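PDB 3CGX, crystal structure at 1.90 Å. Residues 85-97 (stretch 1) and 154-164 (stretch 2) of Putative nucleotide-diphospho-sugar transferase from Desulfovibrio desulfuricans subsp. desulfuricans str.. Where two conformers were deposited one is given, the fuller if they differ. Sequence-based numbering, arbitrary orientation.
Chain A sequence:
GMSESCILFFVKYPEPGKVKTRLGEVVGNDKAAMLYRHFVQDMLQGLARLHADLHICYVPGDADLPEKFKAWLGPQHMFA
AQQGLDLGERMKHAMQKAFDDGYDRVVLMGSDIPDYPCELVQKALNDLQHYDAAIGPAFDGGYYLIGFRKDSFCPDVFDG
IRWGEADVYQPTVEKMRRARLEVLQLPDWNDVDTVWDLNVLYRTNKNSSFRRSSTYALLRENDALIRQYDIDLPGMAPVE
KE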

ATOM      1  N   LEU A  85     -11.265   8.466  11.725  1.00 37.13           N
ATOM      2  CA  LEU A  85     -10.681   9.780  12.042  1.00 40.06           C
ATOM      3  C   LEU A  85      -9.239   9.898  11.639  1.00 42.04           C
ATOM      4  O   LEU A  85      -8.812  10.982  11.216  1.00 43.62           O
ATOM      5  CB  LEU A  85     -10.780  10.116  13.542  1.00 41.22           C
ATOM      6  CG  LEU A  85     -12.046  10.880  13.924  1.00 46.02           C
ATOM      7  CD1 LEU A  85     -13.216   9.925  14.092  1.00 46.36           C
ATOM      8  CD2 LEU A  85     -11.808  11.684  15.203  1.00 46.29           C
ATOM      9  N   ASP A  86      -8.499   8.796  11.783  1.00 38.50           N
ATOM     10  CA  ASP A  86      -7.075   8.745  11.432  1.00 38.17           C
ATOM     11  C   ASP A  86      -6.757   7.445  10.661  1.00 36.38           C
ATOM     12  O   ASP A  86      -7.664   6.631  10.375  1.00 34.41           O
ATOM     13  CB  ASP A  86      -6.162   8.898  12.673  1.00 36.40           C
ATOM     14  CG  ASP A  86      -6.382   7.824  13.727  1.00 42.57           C
ATOM     15  OD1 ASP A  86      -6.710   6.672  13.396  1.00 44.99           O
ATOM     16  OD2 ASP A  86      -6.194   8.119  14.935  1.00 50.65           O
ATOM     17  N   LEU A  87      -5.482   7.261  10.325  1.00 34.85           N
ATOM     18  CA  LEU A  87      -5.089   6.097   9.506  1.00 33.14           C
ATOM     19  C   LEU A  87      -5.316   4.805  10.272  1.00 31.37           C
ATOM     20  O   LEU A  87      -5.737   3.807   9.704  1.00 27.81           O
ATOM     21  CB  LEU A  87      -3.657   6.205   9.011  1.00 33.59           C
ATOM     22  CG  LEU A  87      -3.205   5.100   8.038  1.00 36.15           C
ATOM     23  CD1 LEU A  87      -4.037   5.046   6.756  1.00 33.24           C
ATOM     24  CD2 LEU A  87      -1.740   5.280   7.676  1.00 31.99           C
ATOM     25  N   GLY A  88      -5.149   4.847  11.592  1.00 28.97           N
ATOM     26  CA  GLY A  88      -5.344   3.651  12.382  1.00 26.90           C
ATOM     27  C   GLY A  88      -6.810   3.255  12.413  1.00 25.91           C
ATOM     28  O   GLY A  88      -7.136   2.087  12.238  1.00 27.81           O
ATOM     29  N   GLU A  89      -7.706   4.219  12.642  1.00 24.98           N
ATOM     30  CA  GLU A  89      -9.155   3.938  12.585  1.00 25.62           C
ATOM     31  C   GLU A  89      -9.586   3.435  11.196  1.00 23.58           C
ATOM     32  O   GLU A  89     -10.389   2.509  11.078  1.00 22.80           O
ATOM     33  CB  GLU A  89     -10.014   5.157  13.009  1.00 27.73           C
ATOM     34  CG  GLU A  89      -9.858   5.492  14.514  1.00 37.74           C
ATOM     35  CD  GLU A  89     -10.006   4.252  15.423  1.00 51.18           C
ATOM     36  OE1 GLU A  89     -11.154   3.795  15.628  1.00 59.16           O
ATOM     37  OE2 GLU A  89      -8.967   3.735  15.930  1.00 58.34           O
ATOM     38  N   ARG A  90      -9.022   4.035  10.163  1.00 25.26           N
ATOM     39  CA  ARG A  90      -9.354   3.652   8.765  1.00 24.54           C
ATOM     40  C   ARG A  90      -8.947   2.205   8.497  1.00 23.90           C
ATOM     41  O   ARG A  90      -9.705   1.437   7.917  1.00 23.61           O
ATOM     42  CB  ARG A  90      -8.707   4.628   7.773  1.00 21.45           C
ATOM     43  CG  ARG A  90      -9.368   5.987   7.839  1.00 23.80           C
ATOM     44  CD  ARG A  90      -8.648   7.085   7.119  1.00 25.93           C
ATOM     45  NE  ARG A  90      -9.484   8.290   7.233  1.00 29.42           N
ATOM     46  CZ  ARG A  90      -9.241   9.445   6.625  1.00 33.80           C
ATOM     47  NH1 ARG A  90      -8.204   9.573   5.834  1.00 34.75           N
ATOM     48  NH2 ARG A  90     -10.042  10.484   6.813  1.00 35.24           N
HETATM   49  N   MSE A  91      -7.762   1.816   8.967  1.00 24.33           N
HETATM   50  CA  MSE A  91      -7.284   0.444   8.784  1.00 23.36           C
HETATM   51  C   MSE A  91      -8.082  -0.553   9.609  1.00 23.12           C
HETATM   52  O   MSE A  91      -8.480  -1.610   9.128  1.00 21.01           O
HETATM   53  CB  MSE A  91      -5.801   0.332   9.132  1.00 24.89           C
HETATM   54  CG  MSE A  91      -4.937   1.058   8.131  1.00 25.67           C
HETATM   55 SE   MSE A  91      -2.982   0.788   8.231  0.75 27.04          SE
HETATM   56  CE  MSE A  91      -2.635   1.728   9.908  1.00 22.74           C
ATOM     57  N   LYS A  92      -8.290  -0.226  10.874  1.00 23.18           N
ATOM     58  CA  LYS A  92      -9.099  -1.070  11.761  1.00 23.85           C
ATOM     59  C   LYS A  92     -10.483  -1.333  11.187  1.00 21.53           C
ATOM     60  O   LYS A  92     -10.956  -2.485  11.127  1.00 22.25           O
ATOM     61  CB  LYS A  92      -9.272  -0.401  13.137  1.00 25.35           C
ATOM     62  CG  LYS A  92      -9.895  -1.310  14.149  1.00 24.31           C
ATOM     63  CD  LYS A  92     -10.386  -0.529  15.337  1.00 26.68           C
ATOM     64  CE  LYS A  92      -9.296   0.242  16.024  1.00 30.05           C
ATOM     65  NZ  LYS A  92      -9.866   0.906  17.298  1.00 32.41           N
ATOM     66  N   HIS A  93     -11.129  -0.264  10.717  1.00 23.55           N
ATOM     67  CA  HIS A  93     -12.475  -0.395  10.153  1.00 23.49           C
ATOM     68  C   HIS A  93     -12.525  -1.248   8.865  1.00 24.81           C
ATOM     69  O   HIS A  93     -13.415  -2.097   8.681  1.00 23.14           O
ATOM     70  CB  HIS A  93     -13.092   0.979   9.927  1.00 24.48           C
ATOM     71  CG  HIS A  93     -13.324   1.737  11.198  1.00 30.24           C
ATOM     72  ND1 HIS A  93     -13.362   3.119  11.259  1.00 39.19           N
ATOM     73  CD2 HIS A  93     -13.468   1.300  12.479  1.00 38.32           C
ATOM     74  CE1 HIS A  93     -13.567   3.496  12.513  1.00 39.06           C
ATOM     75  NE2 HIS A  93     -13.619   2.413  13.274  1.00 32.31           N
ATOM     76  N   ALA A  94     -11.531  -1.080   8.008  1.00 21.85           N
ATOM     77  CA  ALA A  94     -11.504  -1.818   6.737  1.00 22.83           C
ATOM     78  C   ALA A  94     -11.268  -3.331   7.006  1.00 21.95           C
ATOM     79  O   ALA A  94     -11.936  -4.213   6.456  1.00 22.72           O
ATOM     80  CB  ALA A  94     -10.440  -1.233   5.799  1.00 20.02           C
HETATM   81  N   MSE A  95     -10.342  -3.626   7.898  1.00 23.51           N
HETATM   82  CA  MSE A  95     -10.063  -5.021   8.230  1.00 22.82           C
HETATM   83  C   MSE A  95     -11.246  -5.684   8.963  1.00 21.69           C
HETATM   84  O   MSE A  95     -11.652  -6.827   8.674  1.00 21.61           O
HETATM   85  CB  MSE A  95      -8.812  -5.083   9.098  1.00 26.37           C
HETATM   86  CG  MSE A  95      -7.582  -4.558   8.400  1.00 29.93           C
HETATM   87 SE   MSE A  95      -5.867  -5.195   9.181  0.75 29.79          SE
HETATM   88  CE  MSE A  95      -6.028  -6.942   8.364  1.00 31.43           C
ATOM     89  N   GLN A  96     -11.821  -4.929   9.889  1.00 24.57           N
ATOM     90  CA  GLN A  96     -12.946  -5.401  10.675  1.00 25.26           C
ATOM     91  C   GLN A  96     -14.096  -5.727   9.759  1.00 24.88           C
ATOM     92  O   GLN A  96     -14.757  -6.738   9.912  1.00 26.88           O
ATOM     93  CB  GLN A  96     -13.382  -4.368  11.724  1.00 26.22           C
ATOM     94  CG  GLN A  96     -14.554  -4.892  12.548  1.00 25.27           C
ATOM     95  CD  GLN A  96     -14.156  -6.070  13.431  1.00 29.49           C
ATOM     96  OE1 GLN A  96     -14.591  -7.195  13.207  1.00 32.61           O
ATOM     97  NE2 GLN A  96     -13.297  -5.815  14.409  1.00 26.01           N
ATOM     98  N   LYS A  97     -14.298  -4.882   8.765  1.00 23.91           N
ATOM     99  CA  LYS A  97     -15.374  -5.075   7.788  1.00 26.20           C
ATOM    100  C   LYS A  97     -15.172  -6.327   6.948  1.00 27.23           C
ATOM    101  O   LYS A  97     -16.126  -7.092   6.649  1.00 28.17           O
ATOM    102  CB  LYS A  97     -15.464  -3.856   6.887  1.00 26.18           C
ATOM    103  CG  LYS A  97     -16.313  -3.990   5.656  1.00 32.67           C
ATOM    104  CD  LYS A  97     -17.776  -3.918   5.915  1.00 44.01           C
ATOM    105  CE  LYS A  97     -18.515  -3.695   4.583  1.00 46.84           C
ATOM    106  NZ  LYS A  97     -18.058  -4.608   3.482  1.00 40.41           N
ATOM    107  N   CYS A 154      -6.518  -8.599  16.041  0.70 30.92           N
ATOM    108  CA  CYS A 154      -6.267  -7.778  17.210  0.70 32.00           C
ATOM    109  C   CYS A 154      -6.413  -6.306  16.834  0.70 29.16           C
ATOM    110  O   CYS A 154      -5.427  -5.648  16.506  0.70 30.64           O
ATOM    111  CB  CYS A 154      -4.854  -8.069  17.710  0.70 33.13           C
ATOM    112  SG  CYS A 154      -4.419  -7.213  19.203  0.70 46.08           S
ATOM    113  N   PRO A 155      -7.652  -5.792  16.837  1.00 26.86           N
ATOM    114  CA  PRO A 155      -7.829  -4.381  16.396  1.00 28.00           C
ATOM    115  C   PRO A 155      -7.090  -3.359  17.264  1.00 28.34           C
ATOM    116  O   PRO A 155      -6.799  -2.243  16.837  1.00 27.41           O
ATOM    117  CB  PRO A 155      -9.343  -4.171  16.451  1.00 28.38           C
ATOM    118  CG  PRO A 155      -9.919  -5.350  17.238  1.00 32.95           C
ATOM    119  CD  PRO A 155      -8.915  -6.464  17.190  1.00 29.03           C
ATOM    120  N   ASP A 156      -6.841  -3.746  18.505  1.00 30.33           N
ATOM    121  CA  ASP A 156      -6.108  -2.912  19.456  1.00 29.32           C
ATOM    122  C   ASP A 156      -4.728  -2.489  18.929  1.00 31.14           C
ATOM    123  O   ASP A 156      -4.161  -1.479  19.369  1.00 30.34           O
ATOM    124  CB  ASP A 156      -5.933  -3.646  20.788  1.00 31.69           C
ATOM    125  CG  ASP A 156      -7.206  -3.651  21.620  1.00 41.89           C
ATOM    126  OD1 ASP A 156      -8.294  -3.281  21.110  1.00 47.71           O
ATOM    127  OD2 ASP A 156      -7.110  -4.016  22.805  1.00 56.01           O
ATOM    128  N   VAL A 157      -4.162  -3.236  17.981  1.00 30.73           N
ATOM    129  CA  VAL A 157      -2.835  -2.828  17.433  1.00 28.72           C
ATOM    130  C   VAL A 157      -2.920  -1.501  16.700  1.00 29.40           C
ATOM    131  O   VAL A 157      -1.896  -0.884  16.409  1.00 27.23           O
ATOM    132  CB  VAL A 157      -2.183  -3.876  16.491  1.00 30.51           C
ATOM    133  CG1 VAL A 157      -2.146  -5.242  17.211  1.00 28.36           C
ATOM    134  CG2 VAL A 157      -2.906  -3.918  15.145  1.00 32.24           C
ATOM    135  N   PHE A 158      -4.134  -1.033  16.413  1.00 29.01           N
ATOM    136  CA  PHE A 158      -4.284   0.246  15.692  1.00 28.09           C
ATOM    137  C   PHE A 158      -4.546   1.383  16.682  1.00 29.82           C
ATOM    138  O   PHE A 158      -4.580   2.544  16.326  1.00 29.18           O
ATOM    139  CB  PHE A 158      -5.403   0.187  14.660  1.00 29.28           C
ATOM    140  CG  PHE A 158      -5.173  -0.839  13.580  1.00 28.77           C
ATOM    141  CD1 PHE A 158      -4.165  -0.663  12.667  1.00 27.99           C
ATOM    142  CD2 PHE A 158      -5.953  -1.998  13.505  1.00 28.50           C
ATOM    143  CE1 PHE A 158      -3.956  -1.610  11.684  1.00 29.40           C
ATOM    144  CE2 PHE A 158      -5.734  -2.926  12.543  1.00 28.47           C
ATOM    145  CZ  PHE A 158      -4.725  -2.729  11.630  1.00 27.27           C
ATOM    146  N   ASP A 159      -4.705   1.020  17.935  1.00 31.75           N
ATOM    147  CA  ASP A 159      -5.086   1.995  18.951  1.00 33.08           C
ATOM    148  C   ASP A 159      -3.885   2.573  19.658  1.00 35.66           C
ATOM    149  O   ASP A 159      -2.954   1.871  20.050  1.00 37.23           O
ATOM    150  CB  ASP A 159      -6.039   1.381  19.978  1.00 32.61           C
ATOM    151  CG  ASP A 159      -7.384   1.049  19.395  1.00 30.21           C
ATOM    152  OD1 ASP A 159      -7.704   1.546  18.298  1.00 30.75           O
ATOM    153  OD2 ASP A 159      -8.148   0.300  20.037  1.00 32.79           O
ATOM    154  N   GLY A 160      -3.930   3.881  19.829  1.00 38.80           N
ATOM    155  CA  GLY A 160      -2.934   4.557  20.624  1.00 40.08           C
ATOM    156  C   GLY A 160      -1.634   4.718  19.891  1.00 40.91           C
ATOM    157  O   GLY A 160      -0.602   4.934  20.514  1.00 42.37           O
ATOM    158  N   ILE A 161      -1.668   4.582  18.570  1.00 41.84           N
ATOM    159  CA  ILE A 161      -0.471   4.850  17.781  1.00 41.41           C
ATOM    160  C   ILE A 161      -0.466   6.345  17.493  1.00 41.48           C
ATOM    161  O   ILE A 161      -1.504   6.963  17.284  1.00 39.81           O
ATOM    162  CB  ILE A 161      -0.327   4.002  16.465  1.00 42.01           C
ATOM    163  CG1 ILE A 161       0.597   2.785  16.669  1.00 45.65           C
ATOM    164  CG2 ILE A 161       0.356   4.838  15.383  1.00 36.78           C
ATOM    165  CD1 ILE A 161       0.071   1.601  17.458  1.00 32.11           C
ATOM    166  N   ARG A 162       0.722   6.925  17.520  1.00 44.52           N
ATOM    167  CA  ARG A 162       0.903   8.349  17.225  1.00 47.18           C
ATOM    168  C   ARG A 162       1.087   8.551  15.728  1.00 46.98           C
ATOM    169  O   ARG A 162       2.197   8.793  15.276  1.00 48.46           O
ATOM    170  CB  ARG A 162       2.127   8.910  17.976  1.00 48.74           C
ATOM    171  N   TRP A 163      -0.007   8.476  14.969  1.00 47.40           N
ATOM    172  CA  TRP A 163       0.078   8.534  13.496  1.00 48.48           C
ATOM    173  C   TRP A 163       0.756   9.836  13.101  1.00 50.41           C
ATOM    174  O   TRP A 163       0.394  10.906  13.580  1.00 51.67           O
ATOM    175  CB  TRP A 163      -1.304   8.325  12.819  1.00 47.03           C
ATOM    176  CG  TRP A 163      -1.895   7.040  13.303  1.00 42.84           C
ATOM    177  CD1 TRP A 163      -2.864   6.893  14.266  1.00 39.64           C
ATOM    178  CD2 TRP A 163      -1.479   5.702  12.942  1.00 40.50           C
ATOM    179  NE1 TRP A 163      -3.092   5.544  14.511  1.00 44.32           N
ATOM    180  CE2 TRP A 163      -2.278   4.796  13.698  1.00 35.15           C
ATOM    181  CE3 TRP A 163      -0.553   5.184  12.023  1.00 35.71           C
ATOM    182  CZ2 TRP A 163      -2.112   3.405  13.637  1.00 35.83           C
ATOM    183  CZ3 TRP A 163      -0.420   3.785  11.924  1.00 36.86           C
ATOM    184  CH2 TRP A 163      -1.225   2.915  12.708  1.00 34.55           C
ATOM    185  N   GLY A 164       1.788   9.707  12.272  1.00 52.85           N
ATOM    186  CA  GLY A 164       2.559  10.845  11.760  1.00 52.88           C
ATOM    187  C   GLY A 164       3.474  11.558  12.746  1.00 52.59           C
ATOM    188  O   GLY A 164       4.148  12.533  12.368  1.00 50.20           O
TER

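The most striking feature of this contact is a very short salt bridge: Lys92 NZ donates to Asp159 OD1 at 2.5 Å. The same ammonium bonds weakly to Glu89 OE2, one helical turn back, at 3.3 Å. Glu89 OE2 and Asp159 OD1, like charges, lie just 3.5 Å apart, and the ammonium, to one side of the pair, offsets their repulsion. Lysine's long chain packs along the other stretch before delivering its charge: Lys92 CG lies 3.7 Å from Pro155 CB, and Lys92 CB 3.7 Å from Phe158 CD2.

The contact buries 522 Å² in all. Phe158 gives the largest share, pointing toward the helix; Gly88, Met91 and Met95 are also buried. Met91 CB sits over a face of the Phe158 ring in a CH-pi contact, while Met95, a selenomethionine like Met91, approaches the edge, its SE 3.7 Å from Phe158 CZ. Flexible, polarizable side chains fit well around a flat ring.

Gly88 permits the closest approach of CA atoms, its CA 4.9 Å from Phe158 CA. A CB here would clash with Trp163 NE1 and Phe158 O; its absence lets one face of the broad indole cover Gly88 N. Met91 CE touches Trp163 CH2 at 3.4 Å. Asp86 caps the helix: its short carboxylate reaches a free backbone NH, OD1 accepting from Glu89 N at 2.8 Å.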